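Local coordinates for antibiotic biosynthesis monooxygenase family protein (Shewanella oneidensis, PDB 2BBE), which is of unknown function but belongs to the antibiotic biosynthesis monooxygenase family and may therefore act as a monooxygenase, at residues I31-S36 and Q84-Q89; L52-S55 and R61-F64. All coordinates share one frame; numbering follows the deposited sequence.

In the fold
Both contacts belong to one small alpha/beta domain, in which helices lie on an antiparallel four-stranded sheet. Contact 1 joins helix 27-35 to helix 81-94 on the helical layer. Contact 2 is the hairpin of strands 47-55 and 61-68 in the sheet beneath. Their centres lie about 13 Å apart. Along the chain the order is 31-36, 52-55, 61-64, 84-89, so the hairpin comes between the two helices. Helix 27-35 links the contacts directly: Leu34 CD1 packs 3.7 Å from Val62 CG1, and Ile31 and Ala35 also rest on the hairpin. Both contacts also touch a second subunit, which continues the sheet beyond strand 47-55.

Contact 1. Residues I31-S36 and Q84-Q89; sequences IAALAS and QHYFHQ
Leu34 and Tyr86 carry this contact between helix 27-35 and helix 81-94. The Leu34 CD2 methyl sits over one face of the Tyr86 ring. Leu34 CD2 lies 3.9 Å from the centroid of the Tyr86 ring and 27° off the ring normal, which makes a CH-pi contact. The methyl is displaced toward the hydroxyl end of the ring, and Leu34 CD2 comes nearest to Tyr86 CZ, at 3.5 Å. Tyr86 OH is almost as near. Leu34 CD2 also touches the Phe64 ring on the sheet, so this one methyl is held between two aromatic rings.

Torsions explain the meeting. Tyr86 has CG opposite its backbone N (chi1 168°), which carries the ring out from its helix toward the other. Leu34 has CG beside its own N (chi1 -69°); its CA to CB bond does not aim at Tyr86, but the CD2 branch reaches it. Ala33 does point at the partner helix. Ala33 CB approaches the ring obliquely, 4.4 Å from Tyr86 CD1, and also touches Val90 and Leu94.

The contact is small and apolar. Close to it, Ser36 OG donates a 2.6 Å hydrogen bond back to Ala33 O. Phe20 of the sheet meets the Tyr86 ring edge-to-face. Tyr86 thus packs between helix and sheet, as expected of the helical layer of the dimeric alpha/beta barrel (ferredoxin-like) fold.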
loop_
_atom_site.group_PDB
_atom_site.type_symbol
_atom_site.label_atom_id
_atom_site.label_comp_id
_atom_site.label_asym_id
_atom_site.label_seq_id
_atom_site.Cartn_x
_atom_site.Cartn_y
_atom_site.Cartn_z
ATOM N N ILE A 31 -19.846 -9.268 7.780
ATOM C CA ILE A 31 -19.019 -8.784 6.660
ATOM C C ILE A 31 -19.717 -7.568 6.041
ATOM O O ILE A 31 -19.073 -6.557 5.786
ATOM C CB ILE A 31 -18.761 -9.873 5.554
ATOM C CG1 ILE A 31 -18.025 -11.106 6.131
ATOM C CG2 ILE A 31 -17.964 -9.280 4.349
ATOM C CD1 ILE A 31 -18.099 -12.376 5.231
ATOM N N ALA A 32 -21.022 -7.675 5.796
ATOM C CA ALA A 32 -21.783 -6.554 5.227
ATOM C C ALA A 32 -21.734 -5.275 6.077
ATOM O O ALA A 32 -21.541 -4.173 5.535
ATOM C CB ALA A 32 -23.230 -6.965 4.936
ATOM N N ALA A 33 -21.893 -5.431 7.394
ATOM C CA ALA A 33 -21.891 -4.315 8.344
ATOM C C ALA A 33 -20.529 -3.616 8.345
ATOM O O ALA A 33 -20.448 -2.371 8.315
ATOM C CB ALA A 33 -22.238 -4.808 9.754
ATOM N N LEU A 34 -19.460 -4.414 8.367
ATOM C CA LEU A 34 -18.089 -3.850 8.339
ATOM C C LEU A 34 -17.787 -3.231 6.965
ATOM O O LEU A 34 -17.172 -2.163 6.875
ATOM C CB LEU A 34 -17.051 -4.927 8.706
ATOM C CG LEU A 34 -17.107 -5.369 10.190
ATOM C CD1 LEU A 34 -16.325 -6.657 10.401
ATOM C CD2 LEU A 34 -16.579 -4.268 11.140
ATOM N N ALA A 35 -18.203 -3.904 5.890
ATOM C CA ALA A 35 -17.903 -3.378 4.553
ATOM C C ALA A 35 -18.599 -2.046 4.322
ATOM O O ALA A 35 -18.090 -1.200 3.557
ATOM C CB ALA A 35 -18.268 -4.386 3.452
ATOM N N SER A 36 -19.756 -1.852 4.965
ATOM C CA SER A 36 -20.522 -0.608 4.800
ATOM C C SER A 36 -19.737 0.619 5.320
ATOM O O SER A 36 -20.013 1.764 4.911
ATOM C CB SER A 36 -21.894 -0.700 5.504
ATOM O OG SER A 36 -21.696 -0.569 6.909
ATOM N N GLN A 84 -19.276 4.625 15.600
ATOM C CA GLN A 84 -19.913 4.492 16.895
ATOM C C GLN A 84 -21.224 3.682 16.797
ATOM O O GLN A 84 -21.533 2.874 17.689
ATOM C CB GLN A 84 -20.124 5.868 17.554
ATOM C CG GLN A 84 -18.836 6.729 17.703
ATOM C CD GLN A 84 -18.049 6.489 19.001
ATOM O OE1 GLN A 84 -17.658 7.440 19.677
ATOM N NE2 GLN A 84 -17.807 5.227 19.343
ATOM N N HIS A 85 -21.983 3.882 15.720
ATOM C CA HIS A 85 -23.191 3.098 15.493
ATOM C C HIS A 85 -22.849 1.605 15.351
ATOM O O HIS A 85 -23.522 0.737 15.926
ATOM C CB HIS A 85 -23.913 3.572 14.232
ATOM C CG HIS A 85 -25.114 2.748 13.899
ATOM N ND1 HIS A 85 -26.312 2.884 14.572
ATOM C CD2 HIS A 85 -25.300 1.760 12.994
ATOM C CE1 HIS A 85 -27.187 2.025 14.083
ATOM N NE2 HIS A 85 -26.600 1.330 13.127
ATOM N N TYR A 86 -21.822 1.301 14.567
ATOM C CA TYR A 86 -21.354 -0.078 14.471
ATOM C C TYR A 86 -21.028 -0.667 15.867
ATOM O O TYR A 86 -21.572 -1.713 16.234
ATOM C CB TYR A 86 -20.162 -0.243 13.496
ATOM C CG TYR A 86 -19.545 -1.618 13.652
ATOM C CD1 TYR A 86 -20.187 -2.758 13.120
ATOM C CD2 TYR A 86 -18.379 -1.794 14.400
ATOM C CE1 TYR A 86 -19.664 -4.038 13.325
ATOM C CE2 TYR A 86 -17.827 -3.073 14.600
ATOM C CZ TYR A 86 -18.478 -4.188 14.059
ATOM O OH TYR A 86 -17.951 -5.457 14.258
ATOM N N PHE A 87 -20.164 -0.008 16.645
ATOM C CA PHE A 87 -19.774 -0.510 17.999
ATOM C C PHE A 87 -20.968 -0.686 18.903
ATOM O O PHE A 87 -21.149 -1.746 19.500
ATOM C CB PHE A 87 -18.722 0.394 18.706
ATOM C CG PHE A 87 -18.782 0.366 20.256
ATOM C CD1 PHE A 87 -18.876 -0.837 20.966
ATOM C CD2 PHE A 87 -18.698 1.551 20.990
ATOM C CE1 PHE A 87 -18.930 -0.853 22.366
ATOM C CE2 PHE A 87 -18.737 1.544 22.388
ATOM C CZ PHE A 87 -18.852 0.337 23.076
ATOM N N HIS A 88 -21.793 0.360 19.012
ATOM C CA HIS A 88 -22.932 0.406 19.958
ATOM C C HIS A 88 -24.148 -0.408 19.590
ATOM O O HIS A 88 -24.799 -0.964 20.471
ATOM C CB HIS A 88 -23.470 1.827 20.078
ATOM C CG HIS A 88 -22.647 2.717 20.933
ATOM N ND1 HIS A 88 -23.156 3.866 21.505
ATOM C CD2 HIS A 88 -21.351 2.640 21.313
ATOM C CE1 HIS A 88 -22.208 4.446 22.222
ATOM N NE2 HIS A 88 -21.103 3.726 22.115
ATOM N N GLN A 89 -24.496 -0.409 18.301
ATOM C CA GLN A 89 -25.766 -0.962 17.864
ATOM C C GLN A 89 -25.637 -2.257 17.061
ATOM O O GLN A 89 -26.464 -3.158 17.209
ATOM C CB GLN A 89 -26.570 0.069 17.069
ATOM C CG GLN A 89 -26.831 1.378 17.839
ATOM C CD GLN A 89 -27.641 1.142 19.097
ATOM O OE1 GLN A 89 -28.546 0.307 19.101
ATOM N NE2 GLN A 89 -27.331 1.886 20.173
#

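Contact 2. Residues L52-S55 and R61-F64; sequences LNVS and RVTF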
loop_
_atom_site.group_PDB
_atom_site.type_symbol
_atom_site.label_atom_id
_atom_site.label_comp_id
_atom_site.label_asym_id
_atom_site.label_seq_id
_atom_site.Cartn_x
_atom_site.Cartn_y
_atom_site.Cartn_z
ATOM N N LEU A 52 -10.583 -4.665 4.670
ATOM C CA LEU A 52 -11.369 -5.717 5.318
ATOM C C LEU A 52 -10.945 -7.107 4.810
ATOM O O LEU A 52 -10.588 -7.269 3.639
ATOM C CB LEU A 52 -12.867 -5.477 5.049
ATOM C CG LEU A 52 -13.882 -6.317 5.844
ATOM C CD1 LEU A 52 -13.701 -6.141 7.384
ATOM C CD2 LEU A 52 -15.309 -5.946 5.397
ATOM N N ASN A 53 -10.984 -8.098 5.698
ATOM C CA ASN A 53 -10.412 -9.418 5.429
ATOM C C ASN A 53 -11.266 -10.495 6.108
ATOM O O ASN A 53 -11.728 -10.308 7.254
ATOM C CB ASN A 53 -8.975 -9.494 5.980
ATOM C CG ASN A 53 -8.089 -8.327 5.511
ATOM O OD1 ASN A 53 -8.049 -7.247 6.132
ATOM N ND2 ASN A 53 -7.407 -8.534 4.413
ATOM N N VAL A 54 -11.474 -11.614 5.416
ATOM C CA VAL A 54 -12.184 -12.759 5.988
ATOM C C VAL A 54 -11.208 -13.911 6.194
ATOM O O VAL A 54 -10.415 -14.252 5.292
ATOM C CB VAL A 54 -13.405 -13.207 5.112
ATOM C CG1 VAL A 54 -14.486 -12.153 5.208
ATOM C CG2 VAL A 54 -13.001 -13.419 3.623
ATOM N N SER A 55 -11.245 -14.483 7.395
ATOM C CA SER A 55 -10.293 -15.531 7.780
ATOM C C SER A 55 -10.469 -16.814 6.991
ATOM O O SER A 55 -11.594 -17.317 6.833
ATOM C CB SER A 55 -10.402 -15.840 9.273
ATOM O OG SER A 55 -9.548 -16.913 9.637
ATOM N N ARG A 61 -14.445 -15.292 11.555
ATOM C CA ARG A 61 -13.604 -14.121 11.858
ATOM C C ARG A 61 -13.485 -13.152 10.675
ATOM O O ARG A 61 -13.124 -13.575 9.564
ATOM C CB ARG A 61 -12.199 -14.574 12.289
ATOM C CG ARG A 61 -11.201 -13.409 12.509
ATOM C CD ARG A 61 -10.048 -13.817 13.401
ATOM N NE ARG A 61 -10.507 -14.058 14.765
ATOM C CZ ARG A 61 -10.491 -15.215 15.408
ATOM N NH1 ARG A 61 -9.983 -16.313 14.843
ATOM N NH2 ARG A 61 -10.973 -15.254 16.652
ATOM N N VAL A 62 -13.756 -11.871 10.924
ATOM C CA VAL A 62 -13.632 -10.812 9.928
ATOM C C VAL A 62 -12.748 -9.720 10.566
ATOM O O VAL A 62 -12.997 -9.333 11.719
ATOM C CB VAL A 62 -15.027 -10.240 9.559
ATOM C CG1 VAL A 62 -14.936 -9.369 8.321
ATOM C CG2 VAL A 62 -16.046 -11.391 9.291
ATOM N N THR A 63 -11.734 -9.237 9.846
ATOM C CA THR A 63 -10.703 -8.377 10.449
ATOM C C THR A 63 -10.368 -7.162 9.592
ATOM O O THR A 63 -10.131 -7.300 8.387
ATOM C CB THR A 63 -9.406 -9.205 10.691
ATOM O OG1 THR A 63 -9.704 -10.267 11.599
ATOM C CG2 THR A 63 -8.232 -8.343 11.242
ATOM N N PHE A 64 -10.341 -5.979 10.214
ATOM C CA PHE A 64 -9.842 -4.782 9.559
ATOM C C PHE A 64 -8.342 -4.597 9.797
ATOM O O PHE A 64 -7.852 -4.730 10.927
ATOM C CB PHE A 64 -10.576 -3.509 10.077
ATOM C CG PHE A 64 -11.733 -3.068 9.210
ATOM C CD1 PHE A 64 -11.524 -2.699 7.871
ATOM C CD2 PHE A 64 -13.025 -2.988 9.740
ATOM C CE1 PHE A 64 -12.597 -2.279 7.071
ATOM C CE2 PHE A 64 -14.091 -2.559 8.952
ATOM C CZ PHE A 64 -13.883 -2.230 7.621
#
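Asn53 and Thr63 form a hydrogen-bonded pair near the turn end of this antiparallel beta hairpin, made by strands 47-55 and 61-68. Thr63 N donates to Asn53 O at 2.8 Å, in the carbonyl plane and nearly straight (165° at the hydrogen). Asn53 O also receives a CA-H...O contact from Val62 CA at 3.3 Å. Further along, Ser55 N donates to Arg61 O at 3.0 Å. This donor is tilted 22° from the carbonyl plane.

Leu52-Phe64 and Val54-Val62 are the non-hydrogen-bonded pairs. Their side chains share the sheet face that packs against helix 27-35. The backbone polar groups of Val62 face away from 52-55 and bond with Phe20 on strand 8-22.

The polar side-chain ends find partners beyond the hairpin. Ser55 OG bonds to the backbone N of Asp57 and Glu58 in the turn, and to Glu101 of the second subunit. Outside the hairpin, Glu101 of the second subunit also pairs with Arg61 NH1 in an intersubunit salt bridge. Thr63 OG1 bonds to Tyr103 OH of the second subunit. A strand of that subunit pairs antiparallel with 52-55 on its far side.

In Leu52, CG lies beside the carbonyl carbon (chi1 -169°), which places CD1 between Val62 and the Phe64 ring. Leu52 CD1 touches Val62 CG1 at 3.6 Å. Leu52 CD1 also stands over the centre of the Phe64 ring, 3.8 Å from its centroid.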